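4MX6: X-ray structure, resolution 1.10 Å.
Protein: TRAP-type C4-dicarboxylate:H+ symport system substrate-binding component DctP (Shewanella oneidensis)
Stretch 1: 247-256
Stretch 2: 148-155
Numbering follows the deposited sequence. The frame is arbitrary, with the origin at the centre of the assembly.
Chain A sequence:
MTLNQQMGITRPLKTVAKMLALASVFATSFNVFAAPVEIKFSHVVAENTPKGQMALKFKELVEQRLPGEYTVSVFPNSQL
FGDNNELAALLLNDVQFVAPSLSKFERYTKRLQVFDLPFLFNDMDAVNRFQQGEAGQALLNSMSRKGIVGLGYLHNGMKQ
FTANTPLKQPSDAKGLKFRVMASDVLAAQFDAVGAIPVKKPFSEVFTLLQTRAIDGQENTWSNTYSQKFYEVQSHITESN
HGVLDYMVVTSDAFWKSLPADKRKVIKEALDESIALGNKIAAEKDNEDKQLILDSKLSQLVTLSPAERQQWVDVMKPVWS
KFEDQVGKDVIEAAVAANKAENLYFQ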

# COMPACT_ATOMS: atom_id res chain seq x y z
N MET A 247 5.79 3.34 0.95
CA MET A 247 7.02 4.10 1.15
C MET A 247 7.84 4.03 -0.13
O MET A 247 8.15 2.93 -0.60
CB MET A 247 7.85 3.60 2.33
CG MET A 247 8.95 4.58 2.70
SD MET A 247 10.00 4.06 4.08
CE MET A 247 8.82 4.08 5.41
N VAL A 248 8.17 5.18 -0.70
CA VAL A 248 9.08 5.26 -1.84
C VAL A 248 10.50 5.15 -1.28
O VAL A 248 10.89 5.93 -0.40
CB VAL A 248 8.89 6.56 -2.63
CG1 VAL A 248 9.82 6.60 -3.82
CG2 VAL A 248 7.42 6.73 -3.05
N VAL A 249 11.24 4.16 -1.75
CA VAL A 249 12.57 3.87 -1.24
C VAL A 249 13.60 3.68 -2.34
O VAL A 249 13.27 3.36 -3.47
CB VAL A 249 12.58 2.59 -0.35
CG1 VAL A 249 11.70 2.77 0.88
CG2 VAL A 249 12.12 1.37 -1.13
N THR A 250 14.85 3.89 -1.96
CA THR A 250 16.00 3.55 -2.79
C THR A 250 17.02 2.81 -1.92
O THR A 250 16.80 2.61 -0.72
CB THR A 250 16.62 4.80 -3.46
OG1 THR A 250 17.63 4.42 -4.40
CG2 THR A 250 17.25 5.75 -2.46
N SER A 251 18.13 2.39 -2.52
CA SER A 251 19.21 1.81 -1.73
C SER A 251 20.20 2.89 -1.35
O SER A 251 20.45 3.84 -2.10
CB SER A 251 19.93 0.68 -2.47
OG SER A 251 20.69 1.17 -3.56
N ASP A 252 20.80 2.72 -0.18
CA ASP A 252 21.83 3.62 0.27
C ASP A 252 22.97 3.67 -0.74
O ASP A 252 23.51 4.74 -1.01
CB ASP A 252 22.33 3.15 1.63
CG ASP A 252 23.28 4.11 2.26
OD1 ASP A 252 22.85 5.24 2.58
OD2 ASP A 252 24.46 3.72 2.44
N ALA A 253 23.34 2.52 -1.28
CA ALA A 253 24.47 2.46 -2.20
C ALA A 253 24.19 3.30 -3.45
O ALA A 253 25.05 4.07 -3.88
CB ALA A 253 24.78 1.02 -2.57
N PHE A 254 23.00 3.17 -4.03
CA PHE A 254 22.69 3.98 -5.20
C PHE A 254 22.60 5.46 -4.85
O PHE A 254 23.16 6.32 -5.54
CB PHE A 254 21.38 3.54 -5.87
CG PHE A 254 20.95 4.48 -6.94
CD1 PHE A 254 21.66 4.56 -8.13
CD2 PHE A 254 19.86 5.31 -6.76
CE1 PHE A 254 21.27 5.45 -9.12
CE2 PHE A 254 19.48 6.20 -7.75
CZ PHE A 254 20.19 6.27 -8.93
N TRP A 255 21.92 5.77 -3.76
CA TRP A 255 21.69 7.16 -3.41
C TRP A 255 23.03 7.88 -3.16
O TRP A 255 23.23 9.00 -3.63
CB TRP A 255 20.78 7.22 -2.19
CG TRP A 255 20.01 8.50 -1.98
CD1 TRP A 255 19.97 9.23 -0.82
CD2 TRP A 255 19.13 9.17 -2.90
NE1 TRP A 255 19.14 10.31 -0.97
CE2 TRP A 255 18.61 10.29 -2.24
CE3 TRP A 255 18.73 8.93 -4.22
CZ2 TRP A 255 17.72 11.18 -2.84
CZ3 TRP A 255 17.85 9.82 -4.81
CH2 TRP A 255 17.36 10.93 -4.13
N LYS A 256 23.94 7.21 -2.47
CA LYS A 256 25.28 7.76 -2.22
C LYS A 256 26.13 7.85 -3.48
O LYS A 256 27.06 8.65 -3.54
CB LYS A 256 26.00 6.93 -1.16
CG LYS A 256 25.49 7.20 0.25
CD LYS A 256 26.17 6.34 1.30
CE LYS A 256 25.67 6.69 2.69
NZ LYS A 256 26.13 5.73 3.73
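Stretch 2 148-155: IVGLGYLH

Four backbone hydrogen bonds join residues 148-155 to the strand formed by residues 247-251. Two of them link one pair of residues: Val-149 N donates to Thr-250 O at 2.9 Å, nearly linearly (171° at the hydrogen), and Thr-250 N donates to Val-149 O at 3.1 Å. The other two meet at Val-248, whose O accepts from Leu-151 N at 2.8 Å and whose N donates to Gly-152 O at 2.9 Å. Because Val-248 bonds to two successive residues, the register shifts by one between Val-248 and Val-249, and a beta bulge results. Leu-151, with phi/psi of -104°/-23°, departs from extended geometry here, and Gly-152 follows at 174°/170°; the remainder of stretch 2 is regular strand.

The two strands run antiparallel, with a signed crossing angle of 144° and axes that approach to 4.6 Å. Stretch 2 thus begins with Ile-148 beside Ser-251 (CA to CA 4.8 Å), passes Val-149 opposite Thr-250 and Gly-150 opposite Val-249, and after the bulge sets Gly-152 against Val-248 and Tyr-153 against Met-247 (CA to CA 4.7 Å). Two CA-H...O contacts supplement the ladder, from Val-249 CA to Val-149 O at 3.2 Å and from Met-247 CA to Gly-152 O at 3.5 Å.

On the sheet face that carries Met-247, Val-249 and Ser-251, Ile-148 CG2 lies 3.8 Å from Val-249 CB. The extended Met-247 side chain (chi1 and chi2 both t) passes over Gly-150, its SD 3.9 Å from Gly-150 CA; an ideally placed CB on this glycine would be 3.0 Å from Met-247 SD, a clash. Farther along, Met-247 CE reaches Tyr-153 CE1 at 4.1 Å.

The other face carries Val-248, Thr-250 and Val-149. Here Leu-154 CB packs 4.1 Å from Val-248 CG2, while Thr-250 CG2 approaches Leu-151 CD1 at 3.7 Å. Beyond Ser-251, stretch 1 turns into a helix, which Ser-251 caps at its N-terminus, its OG accepting from Phe-254 N at 3.1 Å. This helix makes 65° with the strand of stretch 2 and extends the packing: Val-149 CG2 sits 3.6 Å from Asp-252 CA, and, as an apolar contact, Val-149 CG1 lies 4.2 Å from Trp-255 CD1. Leu-151 places CD1 over one face of the Trp-255 ring and CD2 3.9 Å from Trp-255 CZ2. Together the two stretches bury 672 Å², summed over both sides.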

# COMPACT_ATOMS: atom_id res chain seq x y z
N ILE A 148 18.35 0.54 3.20
CA ILE A 148 17.16 1.07 2.54
C ILE A 148 16.89 2.49 3.00
O ILE A 148 16.78 2.74 4.20
CB ILE A 148 15.93 0.20 2.82
CG1 ILE A 148 16.14 -1.22 2.26
CG2 ILE A 148 14.67 0.83 2.22
CD1 ILE A 148 15.04 -2.19 2.64
N VAL A 149 16.81 3.41 2.04
CA VAL A 149 16.60 4.83 2.30
C VAL A 149 15.15 5.18 2.01
O VAL A 149 14.67 4.98 0.90
CB VAL A 149 17.51 5.71 1.40
CG1 VAL A 149 17.23 7.19 1.62
CG2 VAL A 149 18.98 5.40 1.65
N GLY A 150 14.45 5.68 3.01
CA GLY A 150 13.07 6.11 2.84
C GLY A 150 12.99 7.54 2.35
O GLY A 150 13.47 8.46 3.02
N LEU A 151 12.36 7.73 1.20
CA LEU A 151 12.34 9.03 0.55
C LEU A 151 11.01 9.77 0.69
O LEU A 151 10.99 10.99 0.59
CB LEU A 151 12.71 8.87 -0.93
CG LEU A 151 14.15 8.40 -1.13
CD1 LEU A 151 14.43 8.16 -2.60
CD2 LEU A 151 15.12 9.42 -0.56
N GLY A 152 9.92 9.07 0.93
CA GLY A 152 8.64 9.71 1.12
C GLY A 152 7.53 8.68 1.23
O GLY A 152 7.75 7.49 0.97
N TYR A 153 6.36 9.15 1.62
CA TYR A 153 5.14 8.36 1.65
C TYR A 153 4.30 8.71 0.43
O TYR A 153 4.16 9.89 0.07
CB TYR A 153 4.33 8.66 2.90
CG TYR A 153 4.95 8.17 4.19
CD1 TYR A 153 4.91 6.82 4.53
CD2 TYR A 153 5.54 9.05 5.10
CE1 TYR A 153 5.43 6.37 5.72
CE2 TYR A 153 6.08 8.59 6.29
CZ TYR A 153 6.03 7.25 6.59
OH TYR A 153 6.53 6.75 7.77
N LEU A 154 3.68 7.70 -0.18
CA LEU A 154 2.77 7.90 -1.30
C LEU A 154 1.45 7.21 -0.93
O LEU A 154 1.45 6.05 -0.53
CB LEU A 154 3.37 7.31 -2.58
CG LEU A 154 2.45 7.27 -3.79
CD1 LEU A 154 2.09 8.67 -4.27
CD2 LEU A 154 3.11 6.48 -4.92
N HIS A 155 0.35 7.93 -1.09
CA HIS A 155 -0.95 7.37 -0.75
C HIS A 155 -1.53 6.45 -1.81
O HIS A 155 -1.31 6.63 -3.01
CB HIS A 155 -1.96 8.50 -0.52
CG HIS A 155 -1.59 9.38 0.62
ND1 HIS A 155 -1.74 10.75 0.63
CD2 HIS A 155 -1.07 9.05 1.81
CE1 HIS A 155 -1.31 11.21 1.80
NE2 HIS A 155 -0.89 10.19 2.53